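Local coordinates for protein LYND (PDB 4V1T) that probably uses ATP and magnesium to cyclodehydrate residues of a precursor peptide into azoline heterocycles, as other YcaO-family enzymes do, at residues P150-Y161 and Q178-V186; L507-H515 and F524-N532. One frame throughout, in Å; residues are numbered along the deposited sequence.

Contact 1: residues P150-Y161 and Q178-V186; sequences PTALNVVLTDDY and QTWLLVKPV
Val156 is gripped at both polar ends of its backbone by strand 180-184: its N donates to Leu181 O at 2.7 Å, and its O accepts Val183 N. Asn154 and Thr158 continue the parallel pairing before and after it, and the strand axes run 20° apart. Beside this backbone the packing is tight. Val156 CG2 lies obliquely against Trp180 CE3, 3.7 Å away, while CG1, anti to the backbone N (chi1 -178°), meets Leu182 CD2. The other methyl of Leu182, CD1, stands over one face of the Tyr161 ring, 4.0 Å from its centroid, in a CH-pi contact; Lys184 CB closes on the ring edge. Tyr161 OH bonds to Gly193 O of the next strand. The two strands are the arms of a beta-alpha-beta crossover in the middle of a mixed sheet. Its connecting helix 165-176 covers the face bearing Val156, Trp180 and Leu182; Ile264 of helix 250-275 covers Val155 and Leu181 on the other. Lys184 turns its amine out to Val189 O and to Glu28 of the second subunit. The start of the pairing is looser and partly exposed. Here Gln178 bends at chi2 (71°) and folds its amide back, NE2 donating to Thr179 O at 3.0 Å, in the amide plane, and to Thr151 O at 3.1 Å, from well above that carbonyl's plane. Thr179 O also accepts Asn154 N, so two donors hold it. An alanine in place of Gln178 would remove the amide shared by these carbonyls and is likely to leave the loop around Thr151 tied across this end mainly through water. That water donates to Thr151 O and accepts Thr179 N at 2.9 Å.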
ATOM      1  N   PRO B 150      39.294  -0.712 -18.662  1.00 71.69           N
ATOM      2  CA  PRO B 150      37.930  -0.817 -18.127  1.00 68.34           C
ATOM      3  C   PRO B 150      37.703  -2.026 -17.225  1.00 58.83           C
ATOM      4  O   PRO B 150      38.399  -3.031 -17.358  1.00 54.22           O
ATOM      5  CB  PRO B 150      37.065  -0.949 -19.393  1.00 65.62           C
ATOM      6  CG  PRO B 150      37.951  -0.567 -20.537  1.00 71.26           C
ATOM      7  CD  PRO B 150      39.328  -0.940 -20.116  1.00 77.75           C
ATOM      8  N   THR B 151      36.731  -1.922 -16.321  1.00 47.46           N
ATOM      9  CA  THR B 151      36.279  -3.067 -15.536  1.00 43.39           C
ATOM     10  C   THR B 151      34.771  -3.195 -15.640  1.00 41.77           C
ATOM     11  O   THR B 151      34.103  -2.313 -16.160  1.00 49.62           O
ATOM     12  CB  THR B 151      36.690  -2.958 -14.052  1.00 56.97           C
ATOM     13  OG1 THR B 151      36.037  -1.838 -13.438  1.00 57.13           O
ATOM     14  CG2 THR B 151      38.205  -2.802 -13.934  1.00 62.36           C
ATOM     15  N   ALA B 152      34.236  -4.297 -15.133  1.00 45.17           N
ATOM     16  CA  ALA B 152      32.810  -4.534 -15.184  1.00 48.35           C
ATOM     17  C   ALA B 152      32.046  -3.678 -14.186  1.00 56.70           C
ATOM     18  O   ALA B 152      30.850  -3.457 -14.349  1.00 58.42           O
ATOM     19  CB  ALA B 152      32.528  -6.000 -14.929  1.00 51.60           C
ATOM     20  N   LEU B 153      32.722  -3.205 -13.146  1.00 44.94           N
ATOM     21  CA  LEU B 153      32.068  -2.366 -12.149  1.00 41.38           C
ATOM     22  C   LEU B 153      33.050  -1.610 -11.271  1.00 38.87           C
ATOM     23  O   LEU B 153      33.967  -2.197 -10.699  1.00 42.73           O
ATOM     24  CB  LEU B 153      31.161  -3.213 -11.270  1.00 48.06           C
ATOM     25  CG  LEU B 153      30.284  -2.445 -10.287  1.00 41.77           C
ATOM     26  CD1 LEU B 153      29.178  -1.708 -11.027  1.00 37.44           C
ATOM     27  CD2 LEU B 153      29.711  -3.385  -9.253  1.00 40.89           C
ATOM     28  N   ASN B 154      32.855  -0.301 -11.171  1.00 41.51           N
ATOM     29  CA  ASN B 154      33.572   0.511 -10.189  1.00 46.04           C
ATOM     30  C   ASN B 154      32.643   0.789  -9.015  1.00 42.31           C
ATOM     31  O   ASN B 154      31.557   1.328  -9.197  1.00 41.81           O
ATOM     32  CB  ASN B 154      34.067   1.817 -10.816  1.00 44.08           C
ATOM     33  CG  ASN B 154      34.892   2.659  -9.853  1.00 56.78           C
ATOM     34  OD1 ASN B 154      35.644   2.139  -9.027  1.00 50.21           O
ATOM     35  ND2 ASN B 154      34.743   3.971  -9.952  1.00 53.33           N
ATOM     36  N   VAL B 155      33.063   0.403  -7.817  1.00 43.51           N
ATOM     37  CA  VAL B 155      32.274   0.632  -6.616  1.00 39.20           C
ATOM     38  C   VAL B 155      32.794   1.851  -5.861  1.00 41.81           C
ATOM     39  O   VAL B 155      33.962   1.899  -5.474  1.00 42.51           O
ATOM     40  CB  VAL B 155      32.310  -0.588  -5.694  1.00 38.30           C
ATOM     41  CG1 VAL B 155      31.387  -0.393  -4.514  1.00 36.45           C
ATOM     42  CG2 VAL B 155      31.914  -1.834  -6.459  1.00 43.35           C
ATOM     43  N   VAL B 156      31.914   2.829  -5.648  1.00 41.01           N
ATOM     44  CA  VAL B 156      32.284   4.072  -4.986  1.00 45.77           C
ATOM     45  C   VAL B 156      31.661   4.143  -3.594  1.00 41.89           C
ATOM     46  O   VAL B 156      30.441   4.146  -3.458  1.00 44.28           O
ATOM     47  CB  VAL B 156      31.844   5.297  -5.811  1.00 41.93           C
ATOM     48  CG1 VAL B 156      32.288   6.592  -5.130  1.00 47.13           C
ATOM     49  CG2 VAL B 156      32.421   5.225  -7.210  1.00 43.01           C
ATOM     50  N   LEU B 157      32.509   4.199  -2.567  1.00 45.51           N
ATOM     51  CA  LEU B 157      32.044   4.305  -1.188  1.00 45.20           C
ATOM     52  C   LEU B 157      32.086   5.769  -0.766  1.00 52.23           C
ATOM     53  O   LEU B 157      33.142   6.396  -0.830  1.00 48.00           O
ATOM     54  CB  LEU B 157      32.903   3.474  -0.239  1.00 58.85           C
ATOM     55  CG  LEU B 157      33.470   2.149  -0.733  1.00 56.49           C
ATOM     56  CD1 LEU B 157      34.131   1.422   0.423  1.00 52.19           C
ATOM     57  CD2 LEU B 157      32.404   1.267  -1.345  1.00 69.54           C
ATOM     58  N   THR B 158      30.943   6.305  -0.344  1.00 42.77           N
ATOM     59  CA  THR B 158      30.845   7.704   0.038  1.00 49.99           C
ATOM     60  C   THR B 158      30.246   7.819   1.423  1.00 52.09           C
ATOM     61  O   THR B 158      29.660   6.859   1.926  1.00 50.73           O
ATOM     62  CB  THR B 158      29.988   8.516  -0.955  1.00 50.70           C
ATOM     63  OG1 THR B 158      30.101   9.917  -0.657  1.00 48.36           O
ATOM     64  CG2 THR B 158      28.517   8.085  -0.900  1.00 45.13           C
ATOM     65  N   ASP B 159      30.416   8.993   2.035  1.00 42.27           N
ATOM     66  CA  ASP B 159      29.749   9.321   3.296  1.00 48.13           C
ATOM     67  C   ASP B 159      28.507  10.165   3.022  1.00 50.76           C
ATOM     68  O   ASP B 159      27.662  10.341   3.897  1.00 48.11           O
ATOM     69  CB  ASP B 159      30.702  10.058   4.249  1.00 61.43           C
ATOM     70  CG  ASP B 159      31.308  11.313   3.632  1.00 65.61           C
ATOM     71  OD1 ASP B 159      31.394  11.403   2.394  1.00 71.59           O
ATOM     72  OD2 ASP B 159      31.705  12.217   4.390  1.00 77.54           O
ATOM     73  N   ASP B 160      28.402  10.681   1.800  1.00 51.02           N
ATOM     74  CA  ASP B 160      27.233  11.450   1.393  1.00 56.64           C
ATOM     75  C   ASP B 160      27.065  11.356  -0.112  1.00 49.83           C
ATOM     76  O   ASP B 160      28.057  11.366  -0.847  1.00 51.15           O
ATOM     77  CB  ASP B 160      27.365  12.914   1.836  1.00 59.47           C
ATOM     78  CG  ASP B 160      26.041  13.647   1.815  1.00 62.57           C
ATOM     79  OD1 ASP B 160      25.318  13.608   2.833  1.00 70.28           O
ATOM     80  OD2 ASP B 160      25.723  14.263   0.777  1.00 52.98           O
ATOM     81  N   TYR B 161      25.817  11.279  -0.568  1.00 49.24           N
ATOM     82  CA  TYR B 161      25.533  11.127  -1.994  1.00 49.39           C
ATOM     83  C   TYR B 161      25.621  12.435  -2.789  1.00 47.77           C
ATOM     84  O   TYR B 161      25.471  12.424  -4.004  1.00 43.76           O
ATOM     85  CB  TYR B 161      24.164  10.491  -2.192  1.00 46.58           C
ATOM     86  CG  TYR B 161      24.203   8.971  -2.207  1.00 47.18           C
ATOM     87  CD1 TYR B 161      24.977   8.262  -1.301  1.00 36.69           C
ATOM     88  CD2 TYR B 161      23.461   8.249  -3.130  1.00 34.71           C
ATOM     89  CE1 TYR B 161      25.008   6.871  -1.315  1.00 42.49           C
ATOM     90  CE2 TYR B 161      23.491   6.867  -3.158  1.00 40.99           C
ATOM     91  CZ  TYR B 161      24.262   6.184  -2.250  1.00 45.32           C
ATOM     92  OH  TYR B 161      24.280   4.810  -2.274  1.00 39.19           O
ATOM     93  N   GLN B 178      31.658   3.669 -18.345  1.00 46.36           N
ATOM     94  CA  GLN B 178      31.948   2.839 -17.177  1.00 51.04           C
ATOM     95  C   GLN B 178      30.713   2.695 -16.298  1.00 47.41           C
ATOM     96  O   GLN B 178      30.105   3.684 -15.896  1.00 49.83           O
ATOM     97  CB  GLN B 178      33.107   3.447 -16.373  1.00 56.93           C
ATOM     98  CG  GLN B 178      33.446   2.727 -15.072  1.00 53.78           C
ATOM     99  CD  GLN B 178      34.105   1.384 -15.289  1.00 52.31           C
ATOM    100  OE1 GLN B 178      35.120   1.285 -15.964  1.00 65.93           O
ATOM    101  NE2 GLN B 178      33.527   0.337 -14.711  1.00 51.45           N
ATOM    102  N   THR B 179      30.347   1.457 -15.999  1.00 46.48           N
ATOM    103  CA  THR B 179      29.267   1.191 -15.074  1.00 43.75           C
ATOM    104  C   THR B 179      29.834   1.230 -13.650  1.00 41.03           C
ATOM    105  O   THR B 179      30.879   0.651 -13.378  1.00 35.64           O
ATOM    106  CB  THR B 179      28.605  -0.173 -15.350  1.00 42.12           C
ATOM    107  OG1 THR B 179      27.917  -0.126 -16.600  1.00 42.22           O
ATOM    108  CG2 THR B 179      27.612  -0.532 -14.262  1.00 39.22           C
ATOM    109  N   TRP B 180      29.147   1.916 -12.746  1.00 40.00           N
ATOM    110  CA  TRP B 180      29.638   2.048 -11.387  1.00 39.20           C
ATOM    111  C   TRP B 180      28.511   2.004 -10.367  1.00 43.34           C
ATOM    112  O   TRP B 180      27.349   2.241 -10.702  1.00 34.65           O
ATOM    113  CB  TRP B 180      30.449   3.336 -11.231  1.00 40.01           C
ATOM    114  CG  TRP B 180      29.725   4.600 -11.625  1.00 45.87           C
ATOM    115  CD1 TRP B 180      29.283   4.935 -12.873  1.00 43.80           C
ATOM    116  CD2 TRP B 180      29.401   5.715 -10.775  1.00 42.60           C
ATOM    117  NE1 TRP B 180      28.684   6.174 -12.847  1.00 40.62           N
ATOM    118  CE2 TRP B 180      28.749   6.674 -11.574  1.00 43.34           C
ATOM    119  CE3 TRP B 180      29.592   5.989  -9.414  1.00 47.35           C
ATOM    120  CZ2 TRP B 180      28.283   7.884 -11.060  1.00 52.21           C
ATOM    121  CZ3 TRP B 180      29.128   7.193  -8.903  1.00 48.57           C
ATOM    122  CH2 TRP B 180      28.484   8.124  -9.725  1.00 50.91           C
ATOM    123  N   LEU B 181      28.880   1.697  -9.121  1.00 41.42           N
ATOM    124  CA  LEU B 181      27.940   1.560  -8.016  1.00 49.42           C
ATOM    125  C   LEU B 181      28.263   2.552  -6.898  1.00 52.68           C
ATOM    126  O   LEU B 181      29.429   2.794  -6.588  1.00 39.00           O
ATOM    127  CB  LEU B 181      27.977   0.132  -7.463  1.00 50.18           C
ATOM    128  CG  LEU B 181      27.330  -0.107  -6.092  1.00 40.84           C
ATOM    129  CD1 LEU B 181      25.835   0.088  -6.154  1.00 41.93           C
ATOM    130  CD2 LEU B 181      27.644  -1.502  -5.585  1.00 40.92           C
ATOM    131  N   LEU B 182      27.222   3.124  -6.299  1.00 37.63           N
ATOM    132  CA  LEU B 182      27.381   3.999  -5.153  1.00 45.24           C
ATOM    133  C   LEU B 182      26.901   3.290  -3.902  1.00 49.83           C
ATOM    134  O   LEU B 182      25.912   2.565  -3.926  1.00 40.82           O
ATOM    135  CB  LEU B 182      26.604   5.303  -5.336  1.00 43.26           C
ATOM    136  CG  LEU B 182      27.376   6.608  -5.507  1.00 55.94           C
ATOM    137  CD1 LEU B 182      26.387   7.765  -5.526  1.00 65.77           C
ATOM    138  CD2 LEU B 182      28.426   6.817  -4.429  1.00 65.02           C
ATOM    139  N   VAL B 183      27.614   3.506  -2.808  1.00 45.64           N
ATOM    140  CA  VAL B 183      27.211   2.970  -1.521  1.00 45.93           C
ATOM    141  C   VAL B 183      27.691   3.878  -0.394  1.00 45.16           C
ATOM    142  O   VAL B 183      28.731   4.529  -0.499  1.00 44.17           O
ATOM    143  CB  VAL B 183      27.756   1.546  -1.303  1.00 38.12           C
ATOM    144  CG1 VAL B 183      29.256   1.545  -1.257  1.00 46.60           C
ATOM    145  CG2 VAL B 183      27.197   0.946  -0.025  1.00 43.01           C
ATOM    146  N   LYS B 184      26.906   3.917   0.675  1.00 41.82           N
ATOM    147  CA  LYS B 184      27.215   4.687   1.866  1.00 42.65           C
ATOM    148  C   LYS B 184      26.966   3.782   3.062  1.00 40.48           C
ATOM    149  O   LYS B 184      25.846   3.677   3.530  1.00 40.56           O
ATOM    150  CB  LYS B 184      26.349   5.949   1.930  1.00 41.31           C
ATOM    151  CG  LYS B 184      26.384   6.739   3.252  1.00 42.13           C
ATOM    152  CD  LYS B 184      25.302   7.823   3.237  1.00 59.90           C
ATOM    153  CE  LYS B 184      24.942   8.325   4.618  1.00 74.44           C
ATOM    154  NZ  LYS B 184      24.365   7.254   5.470  1.00 75.39           N
ATOM    155  N   PRO B 185      28.014   3.099   3.536  1.00 41.32           N
ATOM    156  CA  PRO B 185      27.851   2.120   4.603  1.00 49.86           C
ATOM    157  C   PRO B 185      28.032   2.724   5.991  1.00 42.35           C
ATOM    158  O   PRO B 185      27.865   2.030   6.980  1.00 49.64           O
ATOM    159  CB  PRO B 185      28.960   1.119   4.300  1.00 49.01           C
ATOM    160  CG  PRO B 185      30.073   1.983   3.767  1.00 38.86           C
ATOM    161  CD  PRO B 185      29.392   3.098   3.004  1.00 39.96           C
ATOM    162  N   VAL B 186      28.375   4.006   6.045  1.00 45.75           N
ATOM    163  CA  VAL B 186      28.478   4.732   7.303  1.00 46.25           C
ATOM    164  C   VAL B 186      27.183   5.484   7.570  1.00 46.06           C
ATOM    165  O   VAL B 186      26.422   5.775   6.650  1.00 54.89           O
ATOM    166  CB  VAL B 186      29.665   5.734   7.304  1.00 58.06           C
ATOM    167  CG1 VAL B 186      30.975   4.998   7.097  1.00 49.21           C
ATOM    168  CG2 VAL B 186      29.481   6.804   6.238  1.00 54.07           C
TER
HETATM  169  O   HOH W   1      31.528  -0.935 -17.197  1.00 46.55           O

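Contact 2: residues L507-H515 and F524-N532; sequences LPTALCYYH and FARGDSNGN
In the YcaO cyclodehydratase region, the loop 524-532 leading into strand 532-535 runs beside the short, weakly bonded helix 509-512, its two ends meeting Pro508 and Tyr514. At the apolar end, Phe524 presents a ring edge to Pro508 CB, 3.7 Å from CE1. Its CG lies between the backbone N and the carbonyl carbon (chi1 59°), a torsion that carries the ring beside the proline and near Ala510 CB. Phe485 adds an edge-to-face ring contact from outside. Ala525 CB then rests against Leu511 CD2. Where the backbones come closest, at Leu511 and Gly527, no direct hydrogen bond joins the segments, and waters bridge them instead. One accepts Gly527 N at 3.1 Å and donates to both Ala510 O and Tyr513 O; two more donate to Leu511 O, reaching Asp528 N and Asp528 O respectively. A CB on Gly527 would fall 2.3 Å from Tyr513 O, so this close approach calls for glycine. The loop ends in a type II beta turn, Ser529 to Asn532, with Gly531 at positive phi (94°). Tyr514 extends its ring along the loop to this turn: Gly527 O lies near the ring plane, 3.5 Å from CD1, and farther on Tyr514 OH meets Ser529 CB at 3.0 Å. Asn532 meets the phenol from the opposite direction, its amide plane 20° from the ring plane and ND2 3.4 Å from OH, at an angle too poor for a hydrogen bond. Lys731 draws together Asp528 OD1, Asn530 O and Asn532 OD1. The side chain of Asn532 lies about 6 Å from a bound magnesium ion.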
ATOM      1  N   LEU B 507       4.536  36.159 -21.583  1.00 50.18           N
ATOM      2  CA  LEU B 507       4.498  36.713 -20.239  1.00 57.31           C
ATOM      3  C   LEU B 507       5.905  36.700 -19.669  1.00 47.49           C
ATOM      4  O   LEU B 507       6.729  35.878 -20.075  1.00 44.35           O
ATOM      5  CB  LEU B 507       3.570  35.904 -19.327  1.00 58.76           C
ATOM      6  CG  LEU B 507       2.076  36.202 -19.429  1.00 64.91           C
ATOM      7  CD1 LEU B 507       1.465  35.380 -20.533  1.00 73.33           C
ATOM      8  CD2 LEU B 507       1.373  35.904 -18.120  1.00 75.74           C
ATOM      9  N   PRO B 508       6.184  37.598 -18.698  1.00 45.63           N
ATOM     10  CA  PRO B 508       7.482  37.493 -18.025  1.00 53.51           C
ATOM     11  C   PRO B 508       7.648  36.119 -17.360  1.00 49.69           C
ATOM     12  O   PRO B 508       6.704  35.599 -16.778  1.00 43.81           O
ATOM     13  CB  PRO B 508       7.460  38.640 -17.002  1.00 56.99           C
ATOM     14  CG  PRO B 508       6.042  39.097 -16.925  1.00 72.64           C
ATOM     15  CD  PRO B 508       5.396  38.748 -18.223  1.00 50.03           C
ATOM     16  N   THR B 509       8.838  35.543 -17.474  1.00 46.26           N
ATOM     17  CA  THR B 509       9.134  34.239 -16.904  1.00 51.60           C
ATOM     18  C   THR B 509       8.852  34.231 -15.407  1.00 49.24           C
ATOM     19  O   THR B 509       8.489  33.199 -14.840  1.00 41.34           O
ATOM     20  CB  THR B 509      10.603  33.845 -17.176  1.00 49.61           C
ATOM     21  OG1 THR B 509      10.869  33.920 -18.585  1.00 50.66           O
ATOM     22  CG2 THR B 509      10.886  32.438 -16.712  1.00 50.99           C
ATOM     23  N   ALA B 510       8.994  35.392 -14.776  1.00 44.55           N
ATOM     24  CA  ALA B 510       8.800  35.518 -13.333  1.00 41.40           C
ATOM     25  C   ALA B 510       7.368  35.195 -12.908  1.00 42.72           C
ATOM     26  O   ALA B 510       7.124  34.844 -11.752  1.00 48.11           O
ATOM     27  CB  ALA B 510       9.185  36.917 -12.877  1.00 43.44           C
ATOM     28  N   LEU B 511       6.425  35.333 -13.837  1.00 39.72           N
ATOM     29  CA  LEU B 511       5.021  35.022 -13.561  1.00 44.90           C
ATOM     30  C   LEU B 511       4.664  33.558 -13.835  1.00 46.88           C
ATOM     31  O   LEU B 511       3.698  33.041 -13.281  1.00 53.70           O
ATOM     32  CB  LEU B 511       4.104  35.916 -14.397  1.00 42.18           C
ATOM     33  CG  LEU B 511       3.743  37.287 -13.816  1.00 50.70           C
ATOM     34  CD1 LEU B 511       2.866  38.027 -14.801  1.00 54.01           C
ATOM     35  CD2 LEU B 511       3.027  37.160 -12.479  1.00 61.74           C
ATOM     36  N   CYS B 512       5.448  32.909 -14.688  1.00 46.93           N
ATOM     37  CA  CYS B 512       5.114  31.587 -15.208  1.00 45.89           C
ATOM     38  C   CYS B 512       5.617  30.433 -14.342  1.00 41.50           C
ATOM     39  O   CYS B 512       5.112  29.326 -14.450  1.00 45.22           O
ATOM     40  CB  CYS B 512       5.678  31.440 -16.621  1.00 50.57           C
ATOM     41  SG  CYS B 512       4.995  32.621 -17.811  1.00 48.33           S
ATOM     42  N   TYR B 513       6.609  30.689 -13.499  1.00 43.04           N
ATOM     43  CA  TYR B 513       7.204  29.648 -12.669  1.00 43.39           C
ATOM     44  C   TYR B 513       7.498  30.153 -11.266  1.00 51.16           C
ATOM     45  O   TYR B 513       7.685  31.352 -11.054  1.00 50.73           O
ATOM     46  CB  TYR B 513       8.489  29.142 -13.312  1.00 46.62           C
ATOM     47  CG  TYR B 513       8.294  28.669 -14.732  1.00 55.67           C
ATOM     48  CD1 TYR B 513       7.806  27.389 -14.998  1.00 54.95           C
ATOM     49  CD2 TYR B 513       8.584  29.505 -15.809  1.00 46.12           C
ATOM     50  CE1 TYR B 513       7.621  26.953 -16.296  1.00 50.44           C
ATOM     51  CE2 TYR B 513       8.407  29.075 -17.108  1.00 46.62           C
ATOM     52  CZ  TYR B 513       7.921  27.801 -17.345  1.00 48.83           C
ATOM     53  OH  TYR B 513       7.736  27.366 -18.627  1.00 44.94           O
ATOM     54  N   TYR B 514       7.534  29.227 -10.314  1.00 38.28           N
ATOM     55  CA  TYR B 514       7.877  29.553  -8.933  1.00 38.41           C
ATOM     56  C   TYR B 514       9.355  29.884  -8.799  1.00 40.50           C
ATOM     57  O   TYR B 514      10.205  29.287  -9.470  1.00 40.36           O
ATOM     58  CB  TYR B 514       7.556  28.383  -7.984  1.00 43.32           C
ATOM     59  CG  TYR B 514       6.098  28.000  -7.905  1.00 43.89           C
ATOM     60  CD1 TYR B 514       5.120  28.956  -7.704  1.00 44.98           C
ATOM     61  CD2 TYR B 514       5.700  26.668  -8.028  1.00 46.95           C
ATOM     62  CE1 TYR B 514       3.789  28.608  -7.629  1.00 45.14           C
ATOM     63  CE2 TYR B 514       4.371  26.315  -7.959  1.00 53.26           C
ATOM     64  CZ  TYR B 514       3.421  27.286  -7.753  1.00 50.77           C
ATOM     65  OH  TYR B 514       2.096  26.929  -7.669  1.00 58.24           O
ATOM     66  N   HIS B 515       9.651  30.813  -7.895  1.00 41.52           N
ATOM     67  CA  HIS B 515      11.012  31.110  -7.489  1.00 45.65           C
ATOM     68  C   HIS B 515      11.928  31.435  -8.660  1.00 44.96           C
ATOM     69  O   HIS B 515      13.053  30.963  -8.712  1.00 44.60           O
ATOM     70  CB  HIS B 515      11.596  29.948  -6.671  1.00 50.16           C
ATOM     71  CG  HIS B 515      10.792  29.609  -5.455  1.00 58.05           C
ATOM     72  ND1 HIS B 515       9.922  28.544  -5.414  1.00 70.15           N
ATOM     73  CD2 HIS B 515      10.708  30.212  -4.246  1.00 69.13           C
ATOM     74  CE1 HIS B 515       9.343  28.495  -4.228  1.00 69.66           C
ATOM     75  NE2 HIS B 515       9.801  29.497  -3.501  1.00 70.53           N
ATOM     76  N   PHE B 524       9.566  42.553  -9.794  1.00 43.87           N
ATOM     77  CA  PHE B 524       8.245  43.033 -10.189  1.00 44.29           C
ATOM     78  C   PHE B 524       7.163  41.968 -10.123  1.00 39.60           C
ATOM     79  O   PHE B 524       6.016  42.233 -10.476  1.00 38.93           O
ATOM     80  CB  PHE B 524       8.295  43.612 -11.608  1.00 41.56           C
ATOM     81  CG  PHE B 524       8.746  42.628 -12.649  1.00 51.20           C
ATOM     82  CD1 PHE B 524       7.855  41.727 -13.206  1.00 52.70           C
ATOM     83  CD2 PHE B 524      10.069  42.604 -13.067  1.00 54.53           C
ATOM     84  CE1 PHE B 524       8.276  40.817 -14.155  1.00 48.16           C
ATOM     85  CE2 PHE B 524      10.494  41.702 -14.020  1.00 53.95           C
ATOM     86  CZ  PHE B 524       9.599  40.808 -14.567  1.00 52.95           C
ATOM     87  N   ALA B 525       7.513  40.768  -9.664  1.00 41.61           N
ATOM     88  CA  ALA B 525       6.534  39.695  -9.552  1.00 50.02           C
ATOM     89  C   ALA B 525       7.065  38.522  -8.749  1.00 48.95           C
ATOM     90  O   ALA B 525       8.266  38.299  -8.695  1.00 47.08           O
ATOM     91  CB  ALA B 525       6.125  39.216 -10.945  1.00 62.36           C
ATOM     92  N   ARG B 526       6.143  37.797  -8.118  1.00 49.38           N
ATOM     93  CA  ARG B 526       6.398  36.478  -7.546  1.00 46.94           C
ATOM     94  C   ARG B 526       5.396  35.502  -8.155  1.00 39.37           C
ATOM     95  O   ARG B 526       4.184  35.730  -8.087  1.00 52.83           O
ATOM     96  CB  ARG B 526       6.239  36.488  -6.025  1.00 50.31           C
ATOM     97  CG  ARG B 526       7.415  37.054  -5.273  1.00 51.14           C
ATOM     98  CD  ARG B 526       7.099  37.210  -3.800  1.00 57.72           C
ATOM     99  NE  ARG B 526       8.166  37.919  -3.099  1.00 61.88           N
ATOM    100  CZ  ARG B 526       8.132  38.252  -1.811  1.00 56.26           C
ATOM    101  NH1 ARG B 526       7.077  37.943  -1.063  1.00 48.57           N
ATOM    102  NH2 ARG B 526       9.159  38.896  -1.269  1.00 52.37           N
ATOM    103  N   GLY B 527       5.897  34.431  -8.760  1.00 51.05           N
ATOM    104  CA  GLY B 527       5.026  33.424  -9.355  1.00 50.31           C
ATOM    105  C   GLY B 527       4.073  32.836  -8.333  1.00 39.54           C
ATOM    106  O   GLY B 527       4.500  32.371  -7.282  1.00 50.34           O
ATOM    107  N   ASP B 528       2.781  32.886  -8.633  1.00 43.85           N
ATOM    108  CA  ASP B 528       1.766  32.364  -7.725  1.00 44.55           C
ATOM    109  C   ASP B 528       1.206  31.041  -8.254  1.00 42.79           C
ATOM    110  O   ASP B 528       1.541  30.605  -9.364  1.00 41.44           O
ATOM    111  CB  ASP B 528       0.644  33.391  -7.500  1.00 50.67           C
ATOM    112  CG  ASP B 528      -0.068  33.796  -8.778  1.00 54.56           C
ATOM    113  OD1 ASP B 528      -0.244  32.961  -9.689  1.00 52.21           O
ATOM    114  OD2 ASP B 528      -0.478  34.970  -8.864  1.00 66.76           O
ATOM    115  N   SER B 529       0.347  30.417  -7.457  1.00 43.14           N
ATOM    116  CA  SER B 529      -0.173  29.088  -7.763  1.00 43.79           C
ATOM    117  C   SER B 529      -1.529  29.129  -8.456  1.00 44.28           C
ATOM    118  O   SER B 529      -2.082  28.092  -8.793  1.00 51.21           O
ATOM    119  CB  SER B 529      -0.274  28.257  -6.475  1.00 42.23           C
ATOM    120  OG  SER B 529      -1.204  28.818  -5.565  1.00 46.56           O
ATOM    121  N   ASN B 530      -2.068  30.324  -8.673  1.00 46.78           N
ATOM    122  CA  ASN B 530      -3.406  30.452  -9.242  1.00 49.22           C
ATOM    123  C   ASN B 530      -3.469  30.051 -10.722  1.00 43.33           C
ATOM    124  O   ASN B 530      -2.784  30.618 -11.566  1.00 42.96           O
ATOM    125  CB  ASN B 530      -3.931  31.884  -9.074  1.00 51.08           C
ATOM    126  CG  ASN B 530      -5.402  31.993  -9.393  1.00 55.17           C
ATOM    127  OD1 ASN B 530      -6.097  30.971  -9.484  1.00 60.96           O
ATOM    128  ND2 ASN B 530      -5.892  33.220  -9.563  1.00 50.39           N
ATOM    129  N   GLY B 531      -4.314  29.070 -11.021  1.00 42.67           N
ATOM    130  CA  GLY B 531      -4.443  28.549 -12.367  1.00 51.45           C
ATOM    131  C   GLY B 531      -3.556  27.341 -12.600  1.00 38.41           C
ATOM    132  O   GLY B 531      -3.657  26.682 -13.631  1.00 43.83           O
ATOM    133  N   ASN B 532      -2.670  27.062 -11.653  1.00 50.19           N
ATOM    134  CA  ASN B 532      -1.810  25.902 -11.745  1.00 38.42           C
ATOM    135  C   ASN B 532      -2.613  24.646 -11.461  1.00 41.69           C
ATOM    136  O   ASN B 532      -3.387  24.599 -10.504  1.00 41.04           O
ATOM    137  CB  ASN B 532      -0.648  25.983 -10.759  1.00 43.29           C
ATOM    138  CG  ASN B 532       0.293  27.127 -11.057  1.00 47.39           C
ATOM    139  OD1 ASN B 532      -0.138  28.263 -11.309  1.00 49.70           O
ATOM    140  ND2 ASN B 532       1.588  26.841 -11.024  1.00 49.39           N
TER
HETATM  141  O   HOH W   2       8.644  33.415  -9.911  1.00 29.88           O
HETATM  142  O   HOH W   3       2.137  34.010 -11.339  1.00 43.11           O
HETATM  143  O   HOH W   4       3.729  30.876 -11.232  1.00 49.70           O
HETATM  144  O   HOH W   5       7.222  32.299  -6.518  1.00 44.24           O

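Contacts 1 and 2 lie in separate parts of the chain, their centres 40 Å apart and their nearest atoms about 22 Å apart, and they share no element. Contact 1 is the more buried, sealed between helices on both faces of its sheet, with direct backbone bonds and branched aliphatic side chains; its partly exposed end is the exception. Contact 2 is smaller and only partly buried, joining a loop to a weak helix turn, with water doing the bridging and one aromatic edge reaching the turn. Their surroundings differ too: Trp180 of contact 1 is about 10 Å from the zinc ion, whereas Asn532 of contact 2 lies near a magnesium ion without touching it.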